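Local atomic coordinates of gamma-glutamyltransferase 1 Threonine peptidase. MEROPS family T03 (Pseudomonas nitroreducens, PDB entry 7D9E), a protein that probably transfers the gamma-glutamyl group of gamma-glutamyl compounds to acceptor amines, as in theanine synthesis, or to water. Residues M253-D256 with T261-T264; L275-G280 with K308-D313; A315-D320 with A329-P334. All coordinates share one frame; numbering follows the deposited sequence.

Contact 1: M253-D256 with T261-T264; sequences MRID and TLYT
Ile255 and Leu262 face each other as a hydrogen-bonded antiparallel pair, their backbones joined by two bonds, Ile255 N to Leu262 O at 2.9 Å and Leu262 N to Ile255 O at 2.8 Å. A second such pair, Met253 with Thr264, also exchanges two bonds, which fixes the register of this beta hairpin. The side chains of these two pairs share one face of the sheet, and here the packing is close: Ile255 CD1 lies 3.9 Å from Leu262 CD2, and Thr264 CG2 rests against Met253 CB and CG. Met253 then bends at chi2 and chi3, which carries its sulfur end away from the partner strand.

The other face, with Arg254, Asp256, Thr261 and Tyr263, is polar and more open to solvent. Arg254 runs extended from CG to NE and grips Asp256 side-on within its own strand: NE to OD2 is 2.6 Å and nearly straight, at 171°, while NH2 reaches OD1. Across the strands, Thr261 OG1 donates to Asp256 OD1 at 2.8 Å from above the carboxylate plane, on the face opposite to NH2. Thr261 CG2 lies over one face of the guanidinium, toward its rim. The Tyr263 ring stands 75° to that guanidinium plane, and its OH meets a water 2.7 Å away that Arg254 NH1 contacts weakly.

Beneath the apolar face runs helix 271-284, whose Leu275, Ala276 and Ile279 pack on Ile255, Leu262 and Thr264; strand 260-264, outermost of the sheet within this chain, pairs antiparallel with a strand of the partner chain, so that the sheet continues across the interface.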
ATOM      1  N   MET A 253      -9.607   5.878   9.951  1.00 21.15           N
ATOM      2  CA  MET A 253     -10.799   6.343   9.252  1.00 21.29           C
ATOM      3  C   MET A 253     -11.908   5.318   9.455  1.00 23.55           C
ATOM      4  O   MET A 253     -11.678   4.118   9.301  1.00 21.62           O
ATOM      5  CB  MET A 253     -10.512   6.491   7.760  1.00 20.84           C
ATOM      6  CG  MET A 253     -11.756   6.711   6.923  1.00 28.24           C
ATOM      7  SD  MET A 253     -12.575   8.290   7.213  1.00 41.20           S
ATOM      8  CE  MET A 253     -11.140   9.330   6.961  1.00 29.69           C
ATOM      9  N   ARG A 254     -13.101   5.785   9.833  1.00 20.91           N
ATOM     10  CA  ARG A 254     -14.272   4.932  10.001  1.00 23.04           C
ATOM     11  C   ARG A 254     -15.350   5.332   9.008  1.00 22.91           C
ATOM     12  O   ARG A 254     -15.749   6.499   8.952  1.00 24.29           O
ATOM     13  CB  ARG A 254     -14.818   5.054  11.424  1.00 24.41           C
ATOM     14  CG  ARG A 254     -16.147   4.347  11.620  1.00 27.15           C
ATOM     15  CD  ARG A 254     -16.745   4.524  13.004  1.00 30.13           C
ATOM     16  NE  ARG A 254     -18.080   3.956  13.022  1.00 30.67           N
ATOM     17  CZ  ARG A 254     -18.660   3.387  14.075  1.00 35.13           C
ATOM     18  NH1 ARG A 254     -18.021   3.296  15.234  1.00 42.92           N
ATOM     19  NH2 ARG A 254     -19.889   2.899  13.960  1.00 38.45           N
ATOM     20  N   ILE A 255     -15.860   4.341   8.279  1.00 21.40           N
ATOM     21  CA  ILE A 255     -16.883   4.511   7.256  1.00 19.81           C
ATOM     22  C   ILE A 255     -17.987   3.492   7.535  1.00 22.77           C
ATOM     23  O   ILE A 255     -17.730   2.285   7.593  1.00 24.09           O
ATOM     24  CB  ILE A 255     -16.278   4.303   5.852  1.00 19.77           C
ATOM     25  CG1 ILE A 255     -15.146   5.304   5.605  1.00 24.71           C
ATOM     26  CG2 ILE A 255     -17.378   4.382   4.757  1.00 22.13           C
ATOM     27  CD1 ILE A 255     -14.159   4.828   4.568  1.00 23.26           C
ATOM     28  N   ASP A 256     -19.215   3.970   7.693  1.00 22.72           N
ATOM     29  CA  ASP A 256     -20.345   3.099   7.969  1.00 25.41           C
ATOM     30  C   ASP A 256     -21.279   3.038   6.771  1.00 22.65           C
ATOM     31  O   ASP A 256     -21.631   4.072   6.201  1.00 26.68           O
ATOM     32  CB  ASP A 256     -21.107   3.640   9.177  1.00 26.95           C
ATOM     33  CG  ASP A 256     -20.374   3.398  10.484  1.00 32.25           C
ATOM     34  OD1 ASP A 256     -20.565   2.328  11.090  1.00 45.62           O
ATOM     35  OD2 ASP A 256     -19.591   4.274  10.887  1.00 46.14           O
ATOM     36  N   THR A 261     -19.077  -1.548   9.310  1.00 23.02           N
ATOM     37  CA  THR A 261     -18.139  -0.499   9.680  1.00 23.32           C
ATOM     38  C   THR A 261     -16.779  -0.845   9.093  1.00 23.19           C
ATOM     39  O   THR A 261     -16.189  -1.867   9.461  1.00 23.38           O
ATOM     40  CB  THR A 261     -18.031  -0.353  11.198  1.00 25.43           C
ATOM     41  OG1 THR A 261     -19.331  -0.058  11.723  1.00 28.55           O
ATOM     42  CG2 THR A 261     -17.047   0.762  11.540  1.00 26.93           C
ATOM     43  N   LEU A 262     -16.306  -0.012   8.164  1.00 21.29           N
ATOM     44  CA  LEU A 262     -14.990  -0.149   7.561  1.00 18.53           C
ATOM     45  C   LEU A 262     -14.001   0.746   8.300  1.00 19.72           C
ATOM     46  O   LEU A 262     -14.236   1.947   8.442  1.00 22.51           O
ATOM     47  CB  LEU A 262     -15.024   0.269   6.084  1.00 20.07           C
ATOM     48  CG  LEU A 262     -13.714   0.513   5.326  1.00 21.90           C
ATOM     49  CD1 LEU A 262     -12.809  -0.713   5.293  1.00 20.90           C
ATOM     50  CD2 LEU A 262     -14.038   1.032   3.914  1.00 21.72           C
ATOM     51  N   TYR A 263     -12.888   0.163   8.739  1.00 19.42           N
ATOM     52  CA  TYR A 263     -11.777   0.896   9.314  1.00 19.43           C
ATOM     53  C   TYR A 263     -10.633   0.840   8.322  1.00 16.89           C
ATOM     54  O   TYR A 263     -10.273  -0.240   7.831  1.00 18.93           O
ATOM     55  CB  TYR A 263     -11.333   0.238  10.610  1.00 18.86           C
ATOM     56  CG  TYR A 263     -12.360   0.357  11.688  1.00 20.55           C
ATOM     57  CD1 TYR A 263     -12.621   1.578  12.308  1.00 20.72           C
ATOM     58  CD2 TYR A 263     -13.099  -0.746  12.086  1.00 21.89           C
ATOM     59  CE1 TYR A 263     -13.566   1.684  13.308  1.00 22.32           C
ATOM     60  CE2 TYR A 263     -14.060  -0.649  13.074  1.00 23.74           C
ATOM     61  CZ  TYR A 263     -14.295   0.564  13.683  1.00 23.83           C
ATOM     62  OH  TYR A 263     -15.246   0.657  14.679  1.00 26.73           O
ATOM     63  N   THR A 264     -10.083   2.005   7.994  1.00 18.24           N
ATOM     64  CA  THR A 264      -9.035   2.065   6.973  1.00 17.05           C
ATOM     65  C   THR A 264      -8.102   3.225   7.283  1.00 18.27           C
ATOM     66  O   THR A 264      -8.207   3.869   8.327  1.00 20.30           O
ATOM     67  CB  THR A 264      -9.670   2.117   5.568  1.00 18.89           C
ATOM     68  OG1 THR A 264      -8.663   1.929   4.557  1.00 20.47           O
ATOM     69  CG2 THR A 264     -10.412   3.409   5.334  1.00 21.88           C
TER
HETATM   70  O   HOH W   1     -15.160   2.442  16.705  1.00 36.11           O

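Contact 2: L275-G280 with K308-D313; sequences LAQLIG and KRVFAD
Gln277 and Val310 run alongside each other from opposite helices, between two helical segments whose axes are nearly antiparallel, at 158°, and 9.8 Å apart. Gln277 CG lies anti to the carbonyl carbon (chi1 -68°), and the extended chain beyond it carries the amide over to helix 297-317. Its OE1 comes 3.6 Å from Val310 CA, while Val310 CG2 sits beside Gln277 CB and OE1. Leu278 meets the same methyl from another direction: its side chain lies roughly perpendicular to that of Val310, with Leu278 CD2 3.9 Å from Val310 CG2. The valine is thus flanked by a polar and an apolar neighbour from successive positions of helix 271-284.

This is helix-helix packing within the gamma-glutamyltranspeptidase fold of the Ntn-hydrolase clan; all four touching residues are buried, and the Val310 side chain lies about 13 Å from the bound DON, too far to touch it. Water also bridges the helices: one molecule donates to both Gln277 OE1 and Val310 O, each at 2.9 Å, joining the amide to the opposite backbone.

At the amide's other end, Gln277 NE2 gives Asp313 OD2 a bent bond of 3.1 Å (141° at the hydrogen). It uses the anti lone pair of OD2. That oxygen lies 26° out of the amide plane, and the amide and carboxylate planes are steeply inclined to each other. NE2 also donates to Leu331 O. Asp313 is held further by Tyr336 OH at OD2 and by a salt bridge from Arg340 to OD1, positive charge that probably stabilises the buried carboxylate in its ionised form.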
ATOM      1  N   LEU A 275     -12.116   6.315   0.047  1.00 17.48           N
ATOM      2  CA  LEU A 275     -13.136   5.285   0.249  1.00 16.99           C
ATOM      3  C   LEU A 275     -14.410   5.860   0.858  1.00 16.89           C
ATOM      4  O   LEU A 275     -15.511   5.440   0.494  1.00 19.34           O
ATOM      5  CB  LEU A 275     -12.591   4.129   1.093  1.00 17.33           C
ATOM      6  CG  LEU A 275     -11.645   3.221   0.303  1.00 16.95           C
ATOM      7  CD1 LEU A 275     -10.787   2.386   1.216  1.00 18.09           C
ATOM      8  CD2 LEU A 275     -12.447   2.326  -0.623  1.00 20.54           C
ATOM      9  N   ALA A 276     -14.288   6.816   1.789  1.00 16.67           N
ATOM     10  CA  ALA A 276     -15.493   7.430   2.346  1.00 18.88           C
ATOM     11  C   ALA A 276     -16.309   8.083   1.236  1.00 19.92           C
ATOM     12  O   ALA A 276     -17.540   7.939   1.182  1.00 21.72           O
ATOM     13  CB  ALA A 276     -15.099   8.454   3.411  1.00 20.00           C
ATOM     14  N   GLN A 277     -15.614   8.724   0.282  1.00 18.89           N
ATOM     15  CA  GLN A 277     -16.298   9.372  -0.830  1.00 19.17           C
ATOM     16  C   GLN A 277     -16.821   8.357  -1.840  1.00 20.34           C
ATOM     17  O   GLN A 277     -17.949   8.494  -2.336  1.00 20.38           O
ATOM     18  CB  GLN A 277     -15.363  10.370  -1.507  1.00 19.22           C
ATOM     19  CG  GLN A 277     -15.043  11.570  -0.616  1.00 18.57           C
ATOM     20  CD  GLN A 277     -14.182  12.598  -1.312  1.00 19.09           C
ATOM     21  OE1 GLN A 277     -13.645  12.357  -2.384  1.00 23.07           O
ATOM     22  NE2 GLN A 277     -14.030  13.762  -0.691  1.00 21.30           N
ATOM     23  N   LEU A 278     -16.005   7.352  -2.181  1.00 18.68           N
ATOM     24  CA  LEU A 278     -16.428   6.355  -3.168  1.00 16.96           C
ATOM     25  C   LEU A 278     -17.657   5.601  -2.678  1.00 18.42           C
ATOM     26  O   LEU A 278     -18.652   5.451  -3.408  1.00 18.75           O
ATOM     27  CB  LEU A 278     -15.293   5.377  -3.452  1.00 16.83           C
ATOM     28  CG  LEU A 278     -14.120   5.948  -4.248  1.00 18.05           C
ATOM     29  CD1 LEU A 278     -12.891   5.078  -3.985  1.00 17.85           C
ATOM     30  CD2 LEU A 278     -14.375   6.081  -5.736  1.00 18.81           C
ATOM     31  N   ILE A 279     -17.605   5.111  -1.436  1.00 18.58           N
ATOM     32  CA  ILE A 279     -18.727   4.362  -0.876  1.00 18.63           C
ATOM     33  C   ILE A 279     -19.934   5.268  -0.686  1.00 20.94           C
ATOM     34  O   ILE A 279     -21.066   4.915  -1.043  1.00 22.37           O
ATOM     35  CB  ILE A 279     -18.307   3.675   0.437  1.00 19.75           C
ATOM     36  CG1 ILE A 279     -17.257   2.603   0.146  1.00 19.44           C
ATOM     37  CG2 ILE A 279     -19.508   3.121   1.175  1.00 21.73           C
ATOM     38  CD1 ILE A 279     -16.554   2.090   1.382  1.00 22.25           C
ATOM     39  N   GLY A 280     -19.706   6.465  -0.153  1.00 20.92           N
ATOM     40  CA  GLY A 280     -20.815   7.352   0.121  1.00 21.03           C
ATOM     41  C   GLY A 280     -21.520   7.793  -1.141  1.00 23.44           C
ATOM     42  O   GLY A 280     -22.751   7.876  -1.185  1.00 23.17           O
ATOM     43  N   LYS A 308     -13.529  10.613 -10.790  1.00 19.30           N
ATOM     44  CA  LYS A 308     -13.155  11.956 -11.212  1.00 20.85           C
ATOM     45  C   LYS A 308     -13.171  12.921 -10.035  1.00 22.20           C
ATOM     46  O   LYS A 308     -12.249  13.730  -9.861  1.00 21.82           O
ATOM     47  CB  LYS A 308     -14.119  12.454 -12.287  1.00 21.45           C
ATOM     48  CG  LYS A 308     -13.755  12.018 -13.714  1.00 21.41           C
ATOM     49  CD  LYS A 308     -14.796  12.548 -14.676  1.00 22.81           C
ATOM     50  CE  LYS A 308     -14.258  12.763 -16.090  1.00 24.89           C
ATOM     51  NZ  LYS A 308     -13.737  11.490 -16.704  1.00 24.50           N
ATOM     52  N   ARG A 309     -14.241  12.863  -9.228  1.00 20.47           N
ATOM     53  CA  ARG A 309     -14.406  13.815  -8.134  1.00 21.55           C
ATOM     54  C   ARG A 309     -13.461  13.489  -6.987  1.00 19.60           C
ATOM     55  O   ARG A 309     -12.911  14.395  -6.352  1.00 21.92           O
ATOM     56  CB  ARG A 309     -15.862  13.811  -7.663  1.00 22.08           C
ATOM     57  CG  ARG A 309     -16.782  14.707  -8.481  1.00 23.85           C
ATOM     58  CD  ARG A 309     -17.207  14.001  -9.761  1.00 22.79           C
ATOM     59  NE  ARG A 309     -17.879  14.917 -10.677  1.00 23.90           N
ATOM     60  CZ  ARG A 309     -18.397  14.559 -11.847  1.00 24.13           C
ATOM     61  NH1 ARG A 309     -18.324  13.301 -12.235  1.00 22.95           N
ATOM     62  NH2 ARG A 309     -18.962  15.468 -12.632  1.00 27.49           N
ATOM     63  N   VAL A 310     -13.260  12.206  -6.713  1.00 18.85           N
ATOM     64  CA  VAL A 310     -12.337  11.766  -5.671  1.00 18.89           C
ATOM     65  C   VAL A 310     -10.928  12.254  -5.964  1.00 17.13           C
ATOM     66  O   VAL A 310     -10.227  12.775  -5.083  1.00 18.27           O
ATOM     67  CB  VAL A 310     -12.397  10.234  -5.544  1.00 19.84           C
ATOM     68  CG1 VAL A 310     -11.283   9.718  -4.639  1.00 21.96           C
ATOM     69  CG2 VAL A 310     -13.742   9.817  -5.034  1.00 20.86           C
ATOM     70  N   PHE A 311     -10.473  12.091  -7.213  1.00 19.27           N
ATOM     71  CA  PHE A 311      -9.106  12.488  -7.509  1.00 18.56           C
ATOM     72  C   PHE A 311      -8.962  13.998  -7.602  1.00 20.05           C
ATOM     73  O   PHE A 311      -7.873  14.523  -7.343  1.00 21.23           O
ATOM     74  CB  PHE A 311      -8.597  11.785  -8.757  1.00 17.74           C
ATOM     75  CG  PHE A 311      -8.065  10.409  -8.464  1.00 18.01           C
ATOM     76  CD1 PHE A 311      -6.749  10.244  -8.063  1.00 19.74           C
ATOM     77  CD2 PHE A 311      -8.894   9.294  -8.531  1.00 19.68           C
ATOM     78  CE1 PHE A 311      -6.258   8.985  -7.758  1.00 20.71           C
ATOM     79  CE2 PHE A 311      -8.398   8.017  -8.220  1.00 19.54           C
ATOM     80  CZ  PHE A 311      -7.085   7.872  -7.849  1.00 18.95           C
ATOM     81  N   ALA A 312     -10.034  14.716  -7.953  1.00 20.65           N
ATOM     82  CA  ALA A 312      -9.957  16.176  -7.896  1.00 23.24           C
ATOM     83  C   ALA A 312      -9.656  16.656  -6.481  1.00 24.21           C
ATOM     84  O   ALA A 312      -8.811  17.544  -6.282  1.00 24.11           O
ATOM     85  CB  ALA A 312     -11.259  16.805  -8.393  1.00 22.46           C
ATOM     86  N   ASP A 313     -10.335  16.077  -5.484  1.00 21.36           N
ATOM     87  CA  ASP A 313     -10.136  16.473  -4.096  1.00 19.64           C
ATOM     88  C   ASP A 313      -8.771  16.026  -3.584  1.00 21.25           C
ATOM     89  O   ASP A 313      -8.101  16.764  -2.838  1.00 21.22           O
ATOM     90  CB  ASP A 313     -11.215  15.850  -3.212  1.00 21.10           C
ATOM     91  CG  ASP A 313     -12.569  16.508  -3.358  1.00 26.56           C
ATOM     92  OD1 ASP A 313     -12.700  17.464  -4.148  1.00 26.89           O
ATOM     93  OD2 ASP A 313     -13.514  16.070  -2.657  1.00 26.12           O
TER
HETATM   94  O   HOH W   2     -10.756  12.291  -2.284  1.00 22.07           O
HETATM   95  O   HOH W   3     -15.269  14.479  -4.016  1.00 24.83           O

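Contact 3: A315-D320 with A329-P334; sequences ADYLGD and AQLTDP
Tyr317 and Leu331 have the nearest alpha carbons of the two segments, yet these stand 9.2 Å apart, so that side chains alone bridge the gap, without any hydrogen bond between 315-320 and 329-334. Helix 297-317 ends at Tyr317, and Leu318 is the first residue to leave helical phi/psi, its psi having swung to 140°. Opposite, the short and weakly bonded helix about 329-332 gives way to Asp333, the N-cap of helix 334-343, whose carboxylate accepts from Lys335 N.

Leu331 carries the contact with both methyls. Its CD2 approaches the Tyr317 ring obliquely, 3.8 Å from CD2 of the tyrosine, while its CD1 lies 3.9 Å from both Tyr317 CB and Leu318 CD2, the two leucines reaching past one another from facing segments. Tyr317 CG is anti to the carbonyl carbon (chi1 -57°), which directs the ring toward Leu331.

In the fold, this packing joins the C-terminal end of a long helix to the helix that comes back after the intervening loop. The tyrosine OH bonds to Leu359 N, tying in the chain's C-terminal region, and Leu318 also packs on Leu71 of the partner chain. With an alanine here, the ring and its hydroxyl removed, Leu331 CD2 would probably be left without its aromatic neighbour and Leu359 N without its acceptor.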
ATOM      1  N   ALA A 315      -5.942  15.676  -5.121  1.00 20.86           N
ATOM      2  CA  ALA A 315      -4.809  16.453  -5.610  1.00 22.54           C
ATOM      3  C   ALA A 315      -4.731  17.825  -4.955  1.00 23.80           C
ATOM      4  O   ALA A 315      -3.641  18.399  -4.834  1.00 27.06           O
ATOM      5  CB  ALA A 315      -4.911  16.632  -7.126  1.00 25.41           C
ATOM      6  N   ASP A 316      -5.860  18.365  -4.524  1.00 23.43           N
ATOM      7  CA  ASP A 316      -5.881  19.745  -4.067  1.00 25.50           C
ATOM      8  C   ASP A 316      -5.669  19.871  -2.570  1.00 27.15           C
ATOM      9  O   ASP A 316      -5.022  20.830  -2.122  1.00 29.68           O
ATOM     10  CB  ASP A 316      -7.229  20.372  -4.447  1.00 25.70           C
ATOM     11  CG  ASP A 316      -7.168  21.879  -4.546  1.00 39.48           C
ATOM     12  OD1 ASP A 316      -6.367  22.408  -5.346  1.00 44.28           O
ATOM     13  OD2 ASP A 316      -7.945  22.530  -3.826  1.00 39.54           O
ATOM     14  N   TYR A 317      -6.204  18.936  -1.781  1.00 24.70           N
ATOM     15  CA  TYR A 317      -6.332  19.147  -0.351  1.00 23.67           C
ATOM     16  C   TYR A 317      -5.433  18.286   0.519  1.00 21.10           C
ATOM     17  O   TYR A 317      -5.192  18.665   1.667  1.00 24.85           O
ATOM     18  CB  TYR A 317      -7.779  18.887   0.102  1.00 25.23           C
ATOM     19  CG  TYR A 317      -8.791  19.741  -0.608  1.00 23.39           C
ATOM     20  CD1 TYR A 317      -8.759  21.125  -0.500  1.00 28.66           C
ATOM     21  CD2 TYR A 317      -9.779  19.162  -1.382  1.00 23.49           C
ATOM     22  CE1 TYR A 317      -9.692  21.914  -1.154  1.00 28.57           C
ATOM     23  CE2 TYR A 317     -10.717  19.941  -2.036  1.00 27.60           C
ATOM     24  CZ  TYR A 317     -10.662  21.309  -1.928  1.00 28.65           C
ATOM     25  OH  TYR A 317     -11.582  22.090  -2.584  1.00 30.79           O
ATOM     26  N   LEU A 318      -4.971  17.140   0.042  1.00 20.47           N
ATOM     27  CA  LEU A 318      -4.488  16.098   0.938  1.00 19.94           C
ATOM     28  C   LEU A 318      -2.967  16.053   1.065  1.00 21.34           C
ATOM     29  O   LEU A 318      -2.223  16.213   0.089  1.00 22.82           O
ATOM     30  CB  LEU A 318      -5.037  14.728   0.546  1.00 19.57           C
ATOM     31  CG  LEU A 318      -6.564  14.676   0.409  1.00 21.48           C
ATOM     32  CD1 LEU A 318      -6.979  13.236   0.182  1.00 19.74           C
ATOM     33  CD2 LEU A 318      -7.268  15.199   1.632  1.00 20.75           C
ATOM     34  N   GLY A 319      -2.527  15.824   2.296  1.00 22.23           N
ATOM     35  CA  GLY A 319      -1.118  15.741   2.618  1.00 21.87           C
ATOM     36  C   GLY A 319      -0.973  15.428   4.091  1.00 22.65           C
ATOM     37  O   GLY A 319      -1.962  15.213   4.784  1.00 23.13           O
ATOM     38  N   ASP A 320       0.269  15.439   4.580  1.00 20.87           N
ATOM     39  CA  ASP A 320       0.521  15.145   5.986  1.00 20.81           C
ATOM     40  C   ASP A 320      -0.305  16.077   6.859  1.00 20.95           C
ATOM     41  O   ASP A 320      -0.154  17.303   6.757  1.00 21.20           O
ATOM     42  CB  ASP A 320       2.010  15.330   6.247  1.00 19.38           C
ATOM     43  CG  ASP A 320       2.438  14.940   7.659  1.00 23.57           C
ATOM     44  OD1 ASP A 320       1.692  15.173   8.642  1.00 21.70           O
ATOM     45  OD2 ASP A 320       3.576  14.448   7.811  1.00 21.68           O
ATOM     46  N   ALA A 329     -13.045  16.861   7.751  1.00 30.21           N
ATOM     47  CA  ALA A 329     -14.466  16.843   8.081  1.00 30.91           C
ATOM     48  C   ALA A 329     -15.306  17.351   6.920  1.00 29.14           C
ATOM     49  O   ALA A 329     -16.348  16.764   6.590  1.00 32.45           O
ATOM     50  CB  ALA A 329     -14.712  17.687   9.328  1.00 29.93           C
ATOM     51  N   GLN A 330     -14.875  18.443   6.287  1.00 30.02           N
ATOM     52  CA  GLN A 330     -15.663  18.995   5.187  1.00 27.75           C
ATOM     53  C   GLN A 330     -15.714  18.019   4.019  1.00 26.66           C
ATOM     54  O   GLN A 330     -16.742  17.913   3.345  1.00 29.49           O
ATOM     55  CB  GLN A 330     -15.078  20.334   4.737  1.00 32.08           C
ATOM     56  CG  GLN A 330     -15.181  21.426   5.796  1.00 34.45           C
ATOM     57  CD  GLN A 330     -13.836  21.680   6.432  1.00 60.24           C
ATOM     58  OE1 GLN A 330     -13.261  20.783   7.079  1.00 40.35           O
ATOM     59  NE2 GLN A 330     -13.327  22.899   6.278  1.00 48.09           N
ATOM     60  N   LEU A 331     -14.629  17.279   3.783  1.00 23.54           N
ATOM     61  CA  LEU A 331     -14.534  16.379   2.640  1.00 24.24           C
ATOM     62  C   LEU A 331     -15.258  15.061   2.856  1.00 25.56           C
ATOM     63  O   LEU A 331     -15.428  14.307   1.893  1.00 23.71           O
ATOM     64  CB  LEU A 331     -13.058  16.098   2.312  1.00 24.58           C
ATOM     65  CG  LEU A 331     -12.249  17.263   1.750  1.00 27.17           C
ATOM     66  CD1 LEU A 331     -10.761  16.908   1.643  1.00 27.47           C
ATOM     67  CD2 LEU A 331     -12.787  17.675   0.397  1.00 28.45           C
ATOM     68  N   THR A 332     -15.685  14.759   4.079  1.00 25.94           N
ATOM     69  CA  THR A 332     -16.383  13.513   4.373  1.00 27.69           C
ATOM     70  C   THR A 332     -17.758  13.750   4.978  1.00 28.18           C
ATOM     71  O   THR A 332     -18.422  12.787   5.382  1.00 32.67           O
ATOM     72  CB  THR A 332     -15.547  12.629   5.301  1.00 28.92           C
ATOM     73  OG1 THR A 332     -15.244  13.350   6.499  1.00 31.27           O
ATOM     74  CG2 THR A 332     -14.257  12.198   4.628  1.00 29.11           C
ATOM     75  N   ASP A 333     -18.207  15.003   5.042  1.00 29.51           N
ATOM     76  CA  ASP A 333     -19.529  15.296   5.569  1.00 28.90           C
ATOM     77  C   ASP A 333     -20.607  14.697   4.665  1.00 28.79           C
ATOM     78  O   ASP A 333     -20.504  14.779   3.440  1.00 28.93           O
ATOM     79  CB  ASP A 333     -19.731  16.799   5.610  1.00 28.46           C
ATOM     80  CG  ASP A 333     -21.010  17.179   6.305  1.00 45.07           C
ATOM     81  OD1 ASP A 333     -21.014  17.305   7.547  1.00 53.18           O
ATOM     82  OD2 ASP A 333     -22.008  17.375   5.592  1.00 45.54           O
ATOM     83  N   PRO A 334     -21.651  14.094   5.235  1.00 32.61           N
ATOM     84  CA  PRO A 334     -22.710  13.513   4.385  1.00 34.74           C
ATOM     85  C   PRO A 334     -23.331  14.495   3.398  1.00 31.87           C
ATOM     86  O   PRO A 334     -23.715  14.086   2.292  1.00 34.04           O
ATOM     87  CB  PRO A 334     -23.765  13.026   5.392  1.00 33.89           C
ATOM     88  CG  PRO A 334     -23.147  13.138   6.755  1.00 48.23           C
ATOM     89  CD  PRO A 334     -21.740  13.633   6.635  1.00 40.46           C
TER

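How the contacts relate
From the N terminus the chain first closes the tight hairpin of contact 1, with only four residues between 253-256 and 261-264. After a short connection it enters helix 271-284, where contact 2 opens, and 27 mostly helical residues later helix 297-317 closes it. Contact 3 opens near the end of that same helix and closes eight residues on, at 329-334. The three loops follow in series, and none nests within or crosses another. In space they still meet: Ile255 of contact 1 packs on Ala276, while in contact 3 Thr332 packs on Ala276 and Leu331 CD2 on Asp313. Sheet, helix pair and returning helix are thereby tied through helix 271-284.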